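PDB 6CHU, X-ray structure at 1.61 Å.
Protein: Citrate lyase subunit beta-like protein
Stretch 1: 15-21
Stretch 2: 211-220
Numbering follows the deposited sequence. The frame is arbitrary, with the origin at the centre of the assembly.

Stretch 1 15-21: GPGWLFC
Stretch 2 211-220: FDVTVCIHPS

The most distinctive feature of this contact is the seat of Val213 on the indole of Trp18: Val213 CG1 stands 3.5 Å from the centroid of the five-membered ring, 18° off the ring normal, in a CH-pi contact over the face. Val213 CG1 also comes within 3.4 Å of Trp18 CG, and Val213 CG2 lies over the same ring, 3.3 Å from Trp18 NE1. Val213 is in the t rotamer (chi1 168°) and Trp18 in the m rotamer (chi1 -69°, chi2 32°).

The backbones form a parallel pair, strand 17-21 beside strand 213-216, with axes 4.6 Å apart at closest approach and N-to-C directions 26° apart. Gly17 pairs with Thr214, Trp18 with Val215 and Leu19 with Cys216; the CA-CA distances are 5.9, 4.7 and 4.7 Å, respectively. Pro16, just before the strand, has phi/psi -86/-3, after which Gly17 (-98/100), Trp18 (-102/145), Leu19 (-136/121) and Phe20 (-66/136) are extended. In the second stretch Val213, across from Pro16, begins the extended run (-148/141), followed by Thr214 (-112/123), Val215 (-85/140) and Cys216 (-119/154), before Ile217 breaks the extension at -113/0.

Three hydrogen bonds join the backbones: Thr214 N to Pro16 O (3.1 Å), Cys216 N to Trp18 O (2.7 Å) and Phe20 N to Cys216 O (3.0 Å). Cys216 thus both donates and accepts, reaching the residues before and after its partner Leu19, as parallel pairing requires. Trp18 N remains 3.6 Å from Thr214 O, without a hydrogen bond. CA-H...O contacts supplement the ladder, with Val215 CA 3.5 Å from Trp18 O and Leu19 CA 3.5 Å from Cys216 O. Beyond the paired residues, one water donates to both Phe20 O (2.9 Å) and Ile217 O (2.8 Å), bridging the backbones just past the end of strand 213-216.

Trp18 and Val215 share one sheet face, where Trp18 CB meets Val215 CG2 at 4.2 Å. Leu19 and Cys216 occupy the other, along with Thr214. Leu19 (chi1 t, chi2 p) places CD1 4.3 Å from Cys216 CB and CD2 4.0 Å from Pro219 CB, extending the apolar contact past the strand. The CA-to-CB bond of Phe20 points toward the second stretch, and with chi1 -82° (m) and chi2 -73° its CE2 approaches Val215 CG1 at 3.5 Å and its CD2 lies 3.9 Å from Ile217 CG2.

The following turn is capped by His218 (chi1 t, chi2 -87°), whose ND1 accepts from Ser220 N at 3.1 Å.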

# COMPACT_ATOMS: atom_id res chain seq x y z
N GLY A 15 -9.72 -27.31 4.33
CA GLY A 15 -10.46 -26.18 4.81
C GLY A 15 -9.56 -25.01 5.17
O GLY A 15 -8.33 -25.07 5.02
N PRO A 16 -10.17 -23.94 5.65
CA PRO A 16 -9.43 -22.70 5.94
C PRO A 16 -8.80 -22.64 7.32
O PRO A 16 -8.12 -21.65 7.62
CB PRO A 16 -10.53 -21.64 5.81
CG PRO A 16 -11.77 -22.34 6.32
CD PRO A 16 -11.62 -23.79 5.91
N GLY A 17 -8.99 -23.65 8.17
CA GLY A 17 -8.51 -23.55 9.53
C GLY A 17 -7.19 -24.25 9.72
O GLY A 17 -7.14 -25.48 9.86
N TRP A 18 -6.11 -23.48 9.73
CA TRP A 18 -4.76 -23.99 9.93
C TRP A 18 -4.33 -23.70 11.36
O TRP A 18 -4.67 -22.66 11.93
CB TRP A 18 -3.78 -23.35 8.95
CG TRP A 18 -3.98 -23.77 7.52
CD1 TRP A 18 -5.15 -24.10 6.90
CD2 TRP A 18 -2.95 -23.88 6.53
NE1 TRP A 18 -4.91 -24.41 5.58
CE2 TRP A 18 -3.57 -24.29 5.33
CE3 TRP A 18 -1.57 -23.68 6.55
CZ2 TRP A 18 -2.84 -24.50 4.16
CZ3 TRP A 18 -0.85 -23.90 5.38
CH2 TRP A 18 -1.49 -24.30 4.20
N LEU A 19 -3.55 -24.62 11.93
CA LEU A 19 -3.25 -24.56 13.36
C LEU A 19 -1.78 -24.83 13.60
O LEU A 19 -1.28 -25.91 13.25
CB LEU A 19 -4.12 -25.55 14.14
CG LEU A 19 -3.81 -25.73 15.62
CD1 LEU A 19 -3.97 -24.40 16.35
CD2 LEU A 19 -4.72 -26.78 16.23
N PHE A 20 -1.08 -23.87 14.20
CA PHE A 20 0.27 -24.11 14.69
C PHE A 20 0.25 -25.12 15.84
O PHE A 20 -0.58 -25.03 16.75
CB PHE A 20 0.92 -22.82 15.20
CG PHE A 20 1.53 -21.97 14.13
CD1 PHE A 20 2.71 -22.34 13.49
CD2 PHE A 20 0.94 -20.76 13.79
CE1 PHE A 20 3.28 -21.53 12.51
CE2 PHE A 20 1.49 -19.95 12.81
CZ PHE A 20 2.67 -20.33 12.17
N CYS A 21 1.18 -26.07 15.80
CA CYS A 21 1.45 -26.97 16.92
C CYS A 21 2.96 -27.01 17.10
O CYS A 21 3.67 -27.44 16.18
CB CYS A 21 0.87 -28.36 16.66
SG CYS A 21 1.12 -29.56 17.98
N PHE A 211 -8.86 -14.00 1.24
CA PHE A 211 -7.90 -14.89 1.88
C PHE A 211 -8.44 -16.31 1.80
O PHE A 211 -9.65 -16.54 1.76
CB PHE A 211 -7.65 -14.48 3.34
CG PHE A 211 -6.61 -13.40 3.50
CD1 PHE A 211 -5.26 -13.72 3.54
CD2 PHE A 211 -6.99 -12.06 3.60
CE1 PHE A 211 -4.30 -12.73 3.68
CE2 PHE A 211 -6.03 -11.06 3.74
CZ PHE A 211 -4.67 -11.39 3.79
N ASP A 212 -7.52 -17.28 1.71
CA ASP A 212 -7.90 -18.68 1.62
C ASP A 212 -7.91 -19.37 2.97
O ASP A 212 -8.58 -20.39 3.13
CB ASP A 212 -6.92 -19.42 0.71
CG ASP A 212 -6.91 -18.86 -0.68
OD1 ASP A 212 -7.95 -18.98 -1.35
OD2 ASP A 212 -5.90 -18.24 -1.08
N VAL A 213 -7.16 -18.82 3.92
CA VAL A 213 -6.85 -19.46 5.20
C VAL A 213 -6.73 -18.38 6.26
O VAL A 213 -6.17 -17.31 6.00
CB VAL A 213 -5.53 -20.26 5.11
CG1 VAL A 213 -5.06 -20.69 6.51
CG2 VAL A 213 -5.68 -21.48 4.18
N THR A 214 -7.22 -18.66 7.47
CA THR A 214 -6.80 -17.93 8.66
C THR A 214 -6.02 -18.90 9.54
O THR A 214 -6.54 -19.96 9.91
CB THR A 214 -7.99 -17.35 9.42
OG1 THR A 214 -8.50 -16.22 8.70
CG2 THR A 214 -7.56 -16.89 10.82
N VAL A 215 -4.78 -18.56 9.86
CA VAL A 215 -3.95 -19.42 10.68
C VAL A 215 -4.25 -19.14 12.15
O VAL A 215 -4.47 -17.99 12.55
CB VAL A 215 -2.46 -19.23 10.35
CG1 VAL A 215 -1.61 -20.19 11.19
CG2 VAL A 215 -2.24 -19.49 8.85
N CYS A 216 -4.30 -20.21 12.94
CA CYS A 216 -4.66 -20.16 14.35
C CYS A 216 -3.52 -20.65 15.23
O CYS A 216 -2.70 -21.46 14.79
CB CYS A 216 -5.90 -21.01 14.63
SG CYS A 216 -7.33 -20.54 13.67
N ILE A 217 -3.49 -20.18 16.48
CA ILE A 217 -2.51 -20.65 17.45
C ILE A 217 -3.15 -21.42 18.59
O ILE A 217 -2.43 -21.90 19.48
CB ILE A 217 -1.66 -19.48 17.99
CG1 ILE A 217 -2.54 -18.26 18.22
CG2 ILE A 217 -0.56 -19.09 16.98
CD1 ILE A 217 -2.69 -17.93 19.62
N HIS A 218 -4.47 -21.59 18.58
CA HIS A 218 -5.14 -22.40 19.59
C HIS A 218 -6.31 -23.12 18.93
O HIS A 218 -7.01 -22.53 18.09
CB HIS A 218 -5.65 -21.53 20.75
CG HIS A 218 -6.09 -22.31 21.95
ND1 HIS A 218 -7.37 -22.81 22.08
CD2 HIS A 218 -5.44 -22.67 23.08
CE1 HIS A 218 -7.48 -23.44 23.24
NE2 HIS A 218 -6.32 -23.37 23.86
N PRO A 219 -6.53 -24.40 19.26
CA PRO A 219 -7.58 -25.16 18.54
C PRO A 219 -8.98 -24.59 18.72
O PRO A 219 -9.83 -24.81 17.84
CB PRO A 219 -7.46 -26.57 19.14
CG PRO A 219 -6.80 -26.38 20.46
CD PRO A 219 -5.87 -25.21 20.30
N SER A 220 -9.25 -23.86 19.81
CA SER A 220 -10.56 -23.25 19.99
C SER A 220 -10.87 -22.23 18.91
O SER A 220 -12.04 -21.89 18.70
CB SER A 220 -10.64 -22.58 21.37
OG SER A 220 -9.75 -21.47 21.41
O HOH W 1 0.04 -23.05 18.83